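Local coordinates for uroporphyrin-III C-methyltransferase (Pseudomonas denitrificans, PDB 1S4D) that catalyses the two successive S-adenosyl-L-methionine-dependent methylations, at C-2 and C-7, that convert uroporphyrinogen III to precorrin-2 on the way to cobalamin and siroheme, at the interface of chains A and B. Sequence-based numbering; all coordinates share one arbitrary frame. Chains: chain A/B, Uroporphyrin-III C-methyltransferase.

The interface of chains A and B. Residues chain A 106, 153-156, 173; chain B 150-151.
The C-terminal half of strand 151-156 of chain A meets the loop residue B:His150 and the first residue of the same strand in chain B, with A:Phe106 from a loop and A:Ile173 from helix 170-174 at the margins. A:Leu155 and B:Ala151 form an antiparallel beta bridge, which pairs the two chains' strands locally; the two-fold symmetry of the homodimer repeats the contact with the chains exchanged. The bridge is secured by the backbone amide N of A:Thr156, which donates to the carbonyl O of B:His150 at 3.1 Å and 160° at the hydrogen, lying nearly in line with the C=O bond. Two carbons also come close to this acceptor: the A:Phe106 ring brings its far rim, CZ, to 3.3 Å from B:His150 O, and the methyl CG2 of A:Thr156 lies 3.4 Å from it. The ring turns one face to CB of A:Thr156, which sits over its centre, and B:His150 O approaches the CZ end from that same side. At A:Thr156, OG1 is anti to the backbone N (chi1 168°), which leaves CG2 turned toward chain B; it meets the imidazole of B:His150 at the CD2 corner, 3.6 Å away and tilted out of the ring plane, the two side chains crossing at a slant. On the other side of the bridge the small methyl of B:Ala151 packs beside A:Leu155 and the methyls of A:Thr153 and A:Ile173, with the carbonyl O of A:Phe154 also alongside. Its CB lies 3.9 Å from CB of A:Leu155, and CD1 of A:Ile173 reaches it more loosely at 4.2 Å. A:Thr153 has CG2 anti to its own N, and this methyl ends 4.1 Å from B:Ala151 CB.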
loop_
_atom_site.group_PDB
_atom_site.type_symbol
_atom_site.label_atom_id
_atom_site.label_comp_id
_atom_site.label_asym_id
_atom_site.label_seq_id
_atom_site.Cartn_x
_atom_site.Cartn_y
_atom_site.Cartn_z
ATOM N N PHE A 106 -5.756 7.885 -4.814
ATOM C CA PHE A 106 -5.708 9.288 -5.307
ATOM C C PHE A 106 -5.687 9.207 -6.823
ATOM O O PHE A 106 -5.156 10.066 -7.498
ATOM C CB PHE A 106 -4.521 10.108 -4.764
ATOM C CG PHE A 106 -4.724 10.587 -3.344
ATOM C CD1 PHE A 106 -3.760 10.356 -2.353
ATOM C CD2 PHE A 106 -5.889 11.254 -2.996
ATOM C CE1 PHE A 106 -3.966 10.765 -1.056
ATOM C CE2 PHE A 106 -6.100 11.664 -1.716
ATOM C CZ PHE A 106 -5.138 11.422 -0.739
ATOM N N THR A 153 -0.513 9.466 7.982
ATOM C CA THR A 153 -1.514 10.091 7.103
ATOM C C THR A 153 -1.020 10.306 5.668
ATOM O O THR A 153 0.068 10.839 5.450
ATOM C CB THR A 153 -2.003 11.424 7.664
ATOM O OG1 THR A 153 -2.754 11.182 8.849
ATOM C CG2 THR A 153 -3.033 12.046 6.709
ATOM N N PHE A 154 -1.834 9.886 4.707
ATOM C CA PHE A 154 -1.536 10.053 3.299
ATOM C C PHE A 154 -2.461 11.159 2.782
ATOM O O PHE A 154 -3.688 11.122 2.963
ATOM C CB PHE A 154 -1.743 8.732 2.531
ATOM C CG PHE A 154 -0.921 7.589 3.052
ATOM C CD1 PHE A 154 -1.397 6.770 4.065
ATOM C CD2 PHE A 154 0.329 7.323 2.535
ATOM C CE1 PHE A 154 -0.619 5.702 4.535
ATOM C CE2 PHE A 154 1.118 6.263 3.007
ATOM C CZ PHE A 154 0.661 5.468 3.991
ATOM N N LEU A 155 -1.887 12.162 2.150
ATOM C CA LEU A 155 -2.712 13.259 1.698
ATOM C C LEU A 155 -2.294 13.739 0.316
ATOM O O LEU A 155 -1.200 13.410 -0.149
ATOM C CB LEU A 155 -2.691 14.371 2.760
ATOM C CG LEU A 155 -1.777 15.605 2.860
ATOM C CD1 LEU A 155 -1.032 15.568 4.132
ATOM C CD2 LEU A 155 -0.835 15.875 1.694
ATOM N N THR A 156 -3.175 14.491 -0.331
ATOM C CA THR A 156 -2.865 15.210 -1.569
ATOM C C THR A 156 -2.756 16.747 -1.373
ATOM O O THR A 156 -3.508 17.298 -0.588
ATOM C CB THR A 156 -3.930 14.883 -2.640
ATOM O OG1 THR A 156 -3.782 15.780 -3.737
ATOM C CG2 THR A 156 -5.362 15.183 -2.146
ATOM N N ILE A 173 -3.803 16.814 11.394
ATOM C CA ILE A 173 -2.707 16.047 10.834
ATOM C C ILE A 173 -1.413 16.364 11.585
ATOM O O ILE A 173 -0.688 15.451 11.972
ATOM C CB ILE A 173 -2.578 16.239 9.296
ATOM C CG1 ILE A 173 -3.523 15.274 8.589
ATOM C CG2 ILE A 173 -1.172 15.898 8.802
ATOM C CD1 ILE A 173 -4.299 15.877 7.493
ATOM N N HIS B 150 -9.429 14.061 1.303
ATOM C CA HIS B 150 -8.215 14.445 0.616
ATOM C C HIS B 150 -7.031 13.903 1.420
ATOM O O HIS B 150 -5.867 14.083 1.051
ATOM C CB HIS B 150 -8.179 15.964 0.447
ATOM C CG HIS B 150 -8.939 16.448 -0.754
ATOM N ND1 HIS B 150 -10.315 16.413 -0.830
ATOM C CD2 HIS B 150 -8.511 16.967 -1.932
ATOM C CE1 HIS B 150 -10.704 16.883 -2.003
ATOM N NE2 HIS B 150 -9.628 17.227 -2.689
ATOM N N ALA B 151 -7.362 13.215 2.512
ATOM C CA ALA B 151 -6.394 12.618 3.416
ATOM C C ALA B 151 -6.911 11.270 3.967
ATOM O O ALA B 151 -8.120 11.103 4.153
ATOM C CB ALA B 151 -6.093 13.584 4.534
#